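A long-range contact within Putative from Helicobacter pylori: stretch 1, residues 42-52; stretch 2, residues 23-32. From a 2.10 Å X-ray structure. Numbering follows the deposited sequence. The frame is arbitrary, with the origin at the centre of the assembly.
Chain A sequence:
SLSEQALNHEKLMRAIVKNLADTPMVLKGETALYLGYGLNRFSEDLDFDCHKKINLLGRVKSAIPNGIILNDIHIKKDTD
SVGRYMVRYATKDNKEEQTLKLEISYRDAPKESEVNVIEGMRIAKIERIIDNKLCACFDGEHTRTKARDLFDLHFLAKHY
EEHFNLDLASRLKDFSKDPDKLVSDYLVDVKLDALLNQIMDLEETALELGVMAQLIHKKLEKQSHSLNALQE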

ATOM      1  N   PHE A  42       9.801   3.982  -2.624  1.00 29.04           N
ATOM      2  CA  PHE A  42       9.474   3.029  -3.673  1.00 29.24           C
ATOM      3  C   PHE A  42       8.694   1.849  -3.103  1.00 29.77           C
ATOM      4  O   PHE A  42       8.737   1.591  -1.887  1.00 31.15           O
ATOM      5  CB  PHE A  42      10.763   2.526  -4.332  1.00 32.08           C
ATOM      6  CG  PHE A  42      10.555   1.911  -5.689  1.00 35.99           C
ATOM      7  CD1 PHE A  42       9.840   2.590  -6.672  1.00 33.84           C
ATOM      8  CD2 PHE A  42      11.095   0.658  -5.991  1.00 35.07           C
ATOM      9  CE1 PHE A  42       9.651   2.022  -7.938  1.00 36.85           C
ATOM     10  CE2 PHE A  42      10.913   0.091  -7.253  1.00 34.22           C
ATOM     11  CZ  PHE A  42      10.188   0.776  -8.225  1.00 34.18           C
ATOM     12  N   SER A  43       7.982   1.142  -3.980  1.00 33.57           N
ATOM     13  CA  SER A  43       7.199  -0.049  -3.619  1.00 33.37           C
ATOM     14  C   SER A  43       7.301  -1.031  -4.784  1.00 34.14           C
ATOM     15  O   SER A  43       7.205  -0.618  -5.936  1.00 31.22           O
ATOM     16  CB  SER A  43       5.735   0.336  -3.417  1.00 30.01           C
ATOM     17  OG  SER A  43       5.005  -0.669  -2.718  1.00 30.37           O
ATOM     18  N   GLU A  44       7.457  -2.326  -4.507  1.00 33.51           N
ATOM     19  CA  GLU A  44       7.794  -3.264  -5.579  1.00 37.05           C
ATOM     20  C   GLU A  44       6.784  -4.391  -5.839  1.00 38.10           C
ATOM     21  O   GLU A  44       6.884  -5.053  -6.866  1.00 39.77           O
ATOM     22  CB  GLU A  44       9.172  -3.916  -5.327  1.00 38.13           C
ATOM     23  CG  GLU A  44      10.207  -3.025  -4.668  1.00 42.86           C
ATOM     24  CD  GLU A  44      11.394  -3.825  -4.115  1.00 50.71           C
ATOM     25  OE1 GLU A  44      11.201  -4.596  -3.141  1.00 50.88           O
ATOM     26  OE2 GLU A  44      12.513  -3.682  -4.658  1.00 53.54           O
ATOM     27  N   ASP A  45       5.859  -4.648  -4.917  1.00 34.96           N
ATOM     28  CA  ASP A  45       4.895  -5.742  -5.100  1.00 36.59           C
ATOM     29  C   ASP A  45       3.530  -5.219  -5.578  1.00 38.04           C
ATOM     30  O   ASP A  45       3.171  -4.077  -5.284  1.00 35.25           O
ATOM     31  CB  ASP A  45       4.712  -6.516  -3.785  1.00 37.72           C
ATOM     32  CG  ASP A  45       6.018  -7.117  -3.269  1.00 43.90           C
ATOM     33  OD1 ASP A  45       6.904  -7.429  -4.109  1.00 40.87           O
ATOM     34  OD2 ASP A  45       6.154  -7.283  -2.027  1.00 45.23           O
ATOM     35  N   LEU A  46       2.764  -6.039  -6.301  1.00 25.37           N
ATOM     36  CA  LEU A  46       1.408  -5.640  -6.662  1.00 23.95           C
ATOM     37  C   LEU A  46       0.406  -6.485  -5.880  1.00 29.32           C
ATOM     38  O   LEU A  46       0.501  -7.733  -5.869  1.00 31.25           O
ATOM     39  CB  LEU A  46       1.163  -5.778  -8.165  1.00 24.98           C
ATOM     40  CG  LEU A  46       1.870  -4.829  -9.136  1.00 27.33           C
ATOM     41  CD1 LEU A  46       1.539  -5.233 -10.554  1.00 24.95           C
ATOM     42  CD2 LEU A  46       1.434  -3.389  -8.893  1.00 26.37           C
ATOM     43  N   ASP A  47      -0.544  -5.822  -5.219  1.00 27.11           N
ATOM     44  CA  ASP A  47      -1.548  -6.517  -4.423  1.00 30.37           C
ATOM     45  C   ASP A  47      -2.944  -6.024  -4.816  1.00 31.92           C
ATOM     46  O   ASP A  47      -3.200  -4.806  -4.847  1.00 29.48           O
ATOM     47  CB  ASP A  47      -1.293  -6.267  -2.927  1.00 32.82           C
ATOM     48  CG  ASP A  47      -1.843  -7.373  -2.037  1.00 40.16           C
ATOM     49  OD1 ASP A  47      -2.243  -8.454  -2.556  1.00 44.09           O
ATOM     50  OD2 ASP A  47      -1.853  -7.187  -0.800  1.00 45.20           O
ATOM     51  N   PHE A  48      -3.842  -6.964  -5.108  1.00 26.17           N
ATOM     52  CA  PHE A  48      -5.190  -6.624  -5.569  1.00 24.99           C
ATOM     53  C   PHE A  48      -6.270  -7.298  -4.751  1.00 27.87           C
ATOM     54  O   PHE A  48      -6.028  -8.342  -4.107  1.00 28.40           O
ATOM     55  CB  PHE A  48      -5.392  -7.077  -7.012  1.00 25.34           C
ATOM     56  CG  PHE A  48      -4.473  -6.433  -8.002  1.00 26.69           C
ATOM     57  CD1 PHE A  48      -3.242  -7.003  -8.289  1.00 25.11           C
ATOM     58  CD2 PHE A  48      -4.865  -5.289  -8.697  1.00 23.92           C
ATOM     59  CE1 PHE A  48      -2.383  -6.421  -9.256  1.00 26.69           C
ATOM     60  CE2 PHE A  48      -4.028  -4.704  -9.647  1.00 24.45           C
ATOM     61  CZ  PHE A  48      -2.781  -5.269  -9.923  1.00 25.87           C
ATOM     62  N   ASP A  49      -7.459  -6.704  -4.770  1.00 27.30           N
ATOM     63  CA  ASP A  49      -8.690  -7.406  -4.392  1.00 30.92           C
ATOM     64  C   ASP A  49      -9.464  -7.580  -5.683  1.00 32.27           C
ATOM     65  O   ASP A  49      -9.342  -6.755  -6.591  1.00 30.99           O
ATOM     66  CB  ASP A  49      -9.563  -6.582  -3.445  1.00 34.82           C
ATOM     67  CG  ASP A  49      -9.050  -6.570  -2.032  1.00 41.39           C
ATOM     68  OD1 ASP A  49      -8.395  -7.561  -1.607  1.00 39.87           O
ATOM     69  OD2 ASP A  49      -9.300  -5.556  -1.340  1.00 47.38           O
ATOM     70  N   CYS A  50     -10.250  -8.648  -5.770  1.00 32.70           N
ATOM     71  CA  CYS A  50     -11.120  -8.868  -6.910  1.00 33.87           C
ATOM     72  C   CYS A  50     -12.252  -9.787  -6.474  1.00 39.01           C
ATOM     73  O   CYS A  50     -12.017 -10.737  -5.729  1.00 38.06           O
ATOM     74  CB  CYS A  50     -10.340  -9.528  -8.041  1.00 37.72           C
ATOM     75  SG  CYS A  50     -11.097  -9.308  -9.677  1.00 41.14           S
ATOM     76  N   HIS A  51     -13.473  -9.529  -6.931  1.00 43.19           N
ATOM     77  CA  HIS A  51     -14.604 -10.353  -6.495  1.00 45.67           C
ATOM     78  C   HIS A  51     -14.781 -11.636  -7.320  1.00 48.64           C
ATOM     79  O   HIS A  51     -15.502 -12.549  -6.902  1.00 52.25           O
ATOM     80  CB  HIS A  51     -15.907  -9.552  -6.487  1.00 47.40           C
ATOM     81  CG  HIS A  51     -16.476  -9.325  -7.850  1.00 53.84           C
ATOM     82  ND1 HIS A  51     -16.117  -8.253  -8.639  1.00 50.96           N
ATOM     83  CD2 HIS A  51     -17.370 -10.042  -8.575  1.00 54.13           C
ATOM     84  CE1 HIS A  51     -16.775  -8.313  -9.786  1.00 53.11           C
ATOM     85  NE2 HIS A  51     -17.538  -9.392  -9.772  1.00 50.37           N
ATOM     86  N   LYS A  52     -14.138 -11.711  -8.485  1.00 47.36           N
ATOM     87  CA  LYS A  52     -14.168 -12.948  -9.268  1.00 49.29           C
ATOM     88  C   LYS A  52     -12.871 -13.195 -10.039  1.00 49.72           C
ATOM     89  O   LYS A  52     -12.021 -12.300 -10.167  1.00 46.17           O
ATOM     90  CB  LYS A  52     -15.343 -12.943 -10.249  1.00 53.17           C
ATOM     91  CG  LYS A  52     -15.113 -12.045 -11.465  1.00 52.41           C
ATOM     92  CD  LYS A  52     -16.409 -11.836 -12.247  1.00 58.08           C
ATOM     93  CE  LYS A  52     -16.233 -10.765 -13.320  1.00 63.78           C
ATOM     94  NZ  LYS A  52     -17.534 -10.303 -13.902  1.00 69.70           N
TER
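Stretch 2 23-32: TPMVLKGETA

Stretch 2 runs antiparallel to stretch 1, first as a loop, then as a short strand at Val 26 and Leu 27, and finally as helix through Glu 30 to Ala 32. The strands pair Phe 48 with Leu 27 (CA to CA 4.4 Å) and Asp 49 with Val 26 (CA to CA 5.2 Å). Val 26 N donates to Asp 49 O and Asp 49 N to Val 26 O, both at 2.8 Å, and Lys 28 N extends the ladder to Asp 47 O at 2.8 Å. Lys 28 has the largest area covered by stretch 1: its side chain, t from chi2 to chi4, reaches across to stretch 1, so that NZ makes a salt bridge with Asp 49 OD1 at 2.8 Å, while CE passes 3.3 Å from Asp 47 OD2. Beyond this pairing, water 2 accepts from Asp 47 N (2.9 Å) and donates to Lys 28 O (2.7 Å), bridging the strands where they part. The Phe 48 ring is held between two methyl groups, Met 25 CE (selenomethionine) 3.7 Å from its centroid over one face and Leu 27 CD1 4.1 Å over the opposite face. At one end Pro 24 CB lies 3.4 Å from His 51 CE1; at the other, Thr 31 OG1 donates a very short hydrogen bond to Asp 45 O (2.5 Å).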

ATOM      1  N   THR A  23     -11.247  -4.526 -15.754  1.00 44.51           N
ATOM      2  CA  THR A  23     -11.621  -5.719 -14.984  1.00 41.85           C
ATOM      3  C   THR A  23     -12.082  -5.278 -13.596  1.00 39.46           C
ATOM      4  O   THR A  23     -12.040  -4.083 -13.290  1.00 38.60           O
ATOM      5  CB  THR A  23     -10.430  -6.665 -14.828  1.00 41.68           C
ATOM      6  OG1 THR A  23      -9.544  -6.128 -13.838  1.00 39.44           O
ATOM      7  CG2 THR A  23      -9.697  -6.837 -16.159  1.00 40.74           C
ATOM      8  N   PRO A  24     -12.535  -6.223 -12.746  1.00 42.70           N
ATOM      9  CA  PRO A  24     -12.915  -5.739 -11.411  1.00 41.75           C
ATOM     10  C   PRO A  24     -11.742  -5.693 -10.420  1.00 36.62           C
ATOM     11  O   PRO A  24     -11.978  -5.453  -9.234  1.00 36.72           O
ATOM     12  CB  PRO A  24     -13.950  -6.778 -10.938  1.00 42.79           C
ATOM     13  CG  PRO A  24     -14.263  -7.641 -12.162  1.00 45.07           C
ATOM     14  CD  PRO A  24     -13.019  -7.600 -12.979  1.00 43.38           C
HETATM   15  N   MSE A  25     -10.521  -5.932 -10.893  1.00 37.34           N
HETATM   16  CA  MSE A  25      -9.319  -5.886 -10.046  1.00 36.58           C
HETATM   17  C   MSE A  25      -9.107  -4.502  -9.411  1.00 34.30           C
HETATM   18  O   MSE A  25      -9.148  -3.493 -10.106  1.00 33.40           O
HETATM   19  CB  MSE A  25      -8.088  -6.221 -10.887  1.00 31.49           C
HETATM   20  CG  MSE A  25      -8.109  -7.619 -11.446  1.00 37.77           C
HETATM   21 SE   MSE A  25      -7.282  -8.890 -10.159  1.00 39.36          SE
HETATM   22  CE  MSE A  25      -5.423  -8.677 -10.635  1.00 32.70           C
ATOM     23  N   VAL A  26      -8.853  -4.466  -8.104  1.00 29.67           N
ATOM     24  CA  VAL A  26      -8.594  -3.219  -7.387  1.00 29.01           C
ATOM     25  C   VAL A  26      -7.229  -3.294  -6.707  1.00 29.89           C
ATOM     26  O   VAL A  26      -7.013  -4.163  -5.831  1.00 27.11           O
ATOM     27  CB  VAL A  26      -9.644  -2.993  -6.285  1.00 32.96           C
ATOM     28  CG1 VAL A  26      -9.432  -1.607  -5.600  1.00 30.25           C
ATOM     29  CG2 VAL A  26     -11.063  -3.147  -6.857  1.00 31.04           C
ATOM     30  N   LEU A  27      -6.311  -2.411  -7.106  1.00 23.53           N
ATOM     31  CA  LEU A  27      -4.982  -2.315  -6.479  1.00 25.66           C
ATOM     32  C   LEU A  27      -5.119  -1.761  -5.073  1.00 29.88           C
ATOM     33  O   LEU A  27      -5.841  -0.780  -4.850  1.00 26.72           O
ATOM     34  CB  LEU A  27      -4.068  -1.401  -7.293  1.00 25.75           C
ATOM     35  CG  LEU A  27      -2.569  -1.287  -6.970  1.00 29.06           C
ATOM     36  CD1 LEU A  27      -1.828  -2.570  -7.367  1.00 25.61           C
ATOM     37  CD2 LEU A  27      -1.961  -0.058  -7.683  1.00 28.96           C
ATOM     38  N   LYS A  28      -4.437  -2.388  -4.113  1.00 21.66           N
ATOM     39  CA  LYS A  28      -4.482  -1.929  -2.744  1.00 24.70           C
ATOM     40  C   LYS A  28      -3.074  -1.852  -2.170  1.00 22.28           C
ATOM     41  O   LYS A  28      -2.086  -1.949  -2.896  1.00 22.24           O
ATOM     42  CB  LYS A  28      -5.341  -2.865  -1.886  1.00 29.33           C
ATOM     43  CG  LYS A  28      -4.831  -4.309  -1.900  1.00 29.53           C
ATOM     44  CD  LYS A  28      -5.669  -5.210  -0.984  1.00 32.15           C
ATOM     45  CE  LYS A  28      -5.150  -6.661  -1.067  1.00 34.49           C
ATOM     46  NZ  LYS A  28      -5.936  -7.565  -0.186  1.00 38.26           N
ATOM     47  N   GLY A  29      -3.007  -1.649  -0.862  1.00 28.18           N
ATOM     48  CA  GLY A  29      -1.761  -1.652  -0.131  1.00 28.62           C
ATOM     49  C   GLY A  29      -0.723  -0.649  -0.570  1.00 30.58           C
ATOM     50  O   GLY A  29      -1.041   0.470  -1.036  1.00 29.89           O
ATOM     51  N   GLU A  30       0.532  -1.063  -0.445  1.00 26.63           N
ATOM     52  CA  GLU A  30       1.652  -0.144  -0.560  1.00 28.93           C
ATOM     53  C   GLU A  30       1.819   0.430  -1.941  1.00 28.59           C
ATOM     54  O   GLU A  30       2.088   1.625  -2.106  1.00 28.07           O
ATOM     55  CB  GLU A  30       2.927  -0.845  -0.087  1.00 26.83           C
ATOM     56  CG  GLU A  30       2.824  -1.096   1.408  1.00 28.63           C
ATOM     57  CD  GLU A  30       3.835  -2.093   1.933  1.00 38.36           C
ATOM     58  OE1 GLU A  30       4.825  -2.397   1.219  1.00 36.36           O
ATOM     59  OE2 GLU A  30       3.639  -2.550   3.084  1.00 39.70           O
ATOM     60  N   THR A  31       1.667  -0.410  -2.949  1.00 24.78           N
ATOM     61  CA  THR A  31       1.885   0.069  -4.301  1.00 26.13           C
ATOM     62  C   THR A  31       0.694   0.906  -4.778  1.00 25.65           C
ATOM     63  O   THR A  31       0.833   1.704  -5.705  1.00 26.00           O
ATOM     64  CB  THR A  31       2.294  -1.088  -5.243  1.00 27.22           C
ATOM     65  OG1 THR A  31       3.513  -1.678  -4.730  1.00 28.98           O
ATOM     66  CG2 THR A  31       2.539  -0.604  -6.689  1.00 25.97           C
ATOM     67  N   ALA A  32      -0.457   0.768  -4.119  1.00 24.58           N
ATOM     68  CA  ALA A  32      -1.579   1.683  -4.391  1.00 26.85           C
ATOM     69  C   ALA A  32      -1.199   3.078  -3.911  1.00 25.69           C
ATOM     70  O   ALA A  32      -1.380   4.076  -4.622  1.00 25.55           O
ATOM     71  CB  ALA A  32      -2.832   1.223  -3.680  1.00 24.59           C
TER
HETATM   72  O   HOH W   1     -13.644  -6.420  -7.392  1.00 38.12           O
HETATM   73  O   HOH W   2      -0.077  -3.144  -4.306  1.00 28.70           O
HETATM   74  O   HOH W   3       1.700  -3.390  -2.335  1.00 32.66           O